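Local coordinates for beta-glucoside kinase (Listeria monocytogenes, PDB 4HTL) that catalyses the ATP-dependent phosphorylation of cellobiose to cellobiose-6'-phosphate and may also help regulate transcription of the cellobiose uptake operon, at the interface of chains A and B. Sequence-based numbering; all coordinates share one arbitrary frame. Chains: chain A/B, Beta-glucoside kinase.

The interface of chains A and B. Residues chain A 223, 227, 230, 264; chain B 160, 163-164.
A:Thr223, A:Thr227 and A:Tyr230 lie along one flank of helix 212-236, all with helical backbone torsions, and meet an extended loop of the partner in which B:Phe160, B:Arg163 and B:Pro164 each have psi of at least 129°. This helix-against-loop packing is part of a two-fold symmetric interface between two ROK-family sugar kinase subunits, plausibly the biological dimer, although the structure alone does not prove it. B:Phe160 supplies the central wedge. Its ring stacks on A:Tyr230 with centroids 4.5 Å apart and planes inclined by 28°; the overlap is offset, since B:Phe160 CZ sits above the tyrosine face towards its rim and CE2 comes 3.3 Å from A:Tyr230 CD2. With chi1 at -173°, CG of A:Tyr230 points away from its own backbone N, which brings the ring face against B:Phe160. The opposite face of B:Phe160 is covered from within its own chain, B:Pro164 CG standing 3.8 Å above the ring plane over its centre, so that the phenyl is sandwiched between tyrosine and proline. A:Thr227 spans both partner rings with its two branches: methyl CG2 touches B:Phe160 CD2 at 3.5 Å, while OG1 lies 3.4 Å from B:Pro164 CD. That hydroxyl is tied to its own helix by a hydrogen bond to A:Thr223 O (2.8 Å), approaching from above the carbonyl plane, which probably helps hold the side-chain rotation that turns the methyl towards the phenyl. A:Phe264, from a loop, turns the CE1 edge of its ring to the proline, CE1 being 3.7 Å from B:Pro164 CG. At the patch margin the B:Arg163 guanidinium passes A:Thr223, NH2 lying 3.9 Å from methyl CG2, a loose van der Waals contact.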
loop_
_atom_site.group_PDB
_atom_site.type_symbol
_atom_site.label_atom_id
_atom_site.label_comp_id
_atom_site.label_asym_id
_atom_site.label_seq_id
_atom_site.Cartn_x
_atom_site.Cartn_y
_atom_site.Cartn_z
ATOM N N THR A 223 -12.187 -14.967 -5.579
ATOM C CA THR A 223 -11.592 -14.991 -4.227
ATOM C C THR A 223 -10.199 -14.336 -4.232
ATOM O O THR A 223 -9.887 -13.576 -3.358
ATOM C CB THR A 223 -11.518 -16.426 -3.656
ATOM O OG1 THR A 223 -12.858 -16.919 -3.442
ATOM C CG2 THR A 223 -10.680 -16.492 -2.314
ATOM N N THR A 227 -9.079 -11.028 -2.208
ATOM C CA THR A 227 -7.922 -11.061 -1.336
ATOM C C THR A 227 -7.094 -9.787 -1.585
ATOM O O THR A 227 -6.717 -9.099 -0.648
ATOM C CB THR A 227 -7.109 -12.343 -1.554
ATOM O OG1 THR A 227 -7.969 -13.473 -1.305
ATOM C CG2 THR A 227 -5.853 -12.406 -0.678
ATOM N N TYR A 230 -9.063 -6.529 -0.467
ATOM C CA TYR A 230 -9.076 -6.400 1.016
ATOM C C TYR A 230 -7.741 -5.848 1.474
ATOM O O TYR A 230 -7.675 -4.865 2.198
ATOM C CB TYR A 230 -9.340 -7.756 1.597
ATOM C CG TYR A 230 -9.563 -7.861 3.091
ATOM C CD1 TYR A 230 -10.848 -7.866 3.629
ATOM C CD2 TYR A 230 -8.512 -7.975 3.968
ATOM C CE1 TYR A 230 -11.060 -8.048 4.979
ATOM C CE2 TYR A 230 -8.725 -8.131 5.318
ATOM C CZ TYR A 230 -10.008 -8.184 5.816
ATOM O OH TYR A 230 -10.204 -8.353 7.153
ATOM N N PHE A 264 -16.177 -10.436 2.798
ATOM C CA PHE A 264 -14.900 -9.758 3.096
ATOM C C PHE A 264 -15.103 -8.396 3.686
ATOM O O PHE A 264 -14.522 -8.077 4.760
ATOM C CB PHE A 264 -13.990 -9.722 1.848
ATOM C CG PHE A 264 -13.558 -11.086 1.410
ATOM C CD1 PHE A 264 -12.411 -11.642 1.915
ATOM C CD2 PHE A 264 -14.295 -11.817 0.474
ATOM C CE1 PHE A 264 -12.009 -12.910 1.543
ATOM C CE2 PHE A 264 -13.889 -13.078 0.104
ATOM C CZ PHE A 264 -12.750 -13.628 0.640
ATOM N N PHE B 160 -3.654 -10.269 4.365
ATOM C CA PHE B 160 -3.762 -11.736 4.408
ATOM C C PHE B 160 -2.380 -12.367 4.401
ATOM O O PHE B 160 -1.547 -12.124 3.521
ATOM C CB PHE B 160 -4.633 -12.233 3.230
ATOM C CG PHE B 160 -6.120 -11.983 3.405
ATOM C CD1 PHE B 160 -6.798 -12.531 4.442
ATOM C CD2 PHE B 160 -6.817 -11.207 2.520
ATOM C CE1 PHE B 160 -8.151 -12.301 4.645
ATOM C CE2 PHE B 160 -8.153 -11.010 2.663
ATOM C CZ PHE B 160 -8.824 -11.532 3.739
ATOM N N ARG B 163 -4.317 -17.772 2.054
ATOM C CA ARG B 163 -5.584 -17.706 1.320
ATOM C C ARG B 163 -6.736 -17.713 2.333
ATOM O O ARG B 163 -6.803 -18.577 3.213
ATOM C CB ARG B 163 -5.762 -18.873 0.387
ATOM C CG ARG B 163 -7.067 -18.817 -0.379
ATOM C CD ARG B 163 -7.648 -20.189 -0.639
ATOM N NE ARG B 163 -9.003 -20.036 -1.184
ATOM C CZ ARG B 163 -10.143 -20.406 -0.602
ATOM N NH1 ARG B 163 -10.170 -21.045 0.567
ATOM N NH2 ARG B 163 -11.277 -20.168 -1.235
ATOM N N PRO B 164 -7.662 -16.760 2.213
ATOM C CA PRO B 164 -8.689 -16.713 3.263
ATOM C C PRO B 164 -9.596 -17.930 3.143
ATOM O O PRO B 164 -9.930 -18.337 2.039
ATOM C CB PRO B 164 -9.488 -15.445 2.953
ATOM C CG PRO B 164 -8.927 -14.895 1.745
ATOM C CD PRO B 164 -7.659 -15.545 1.389
#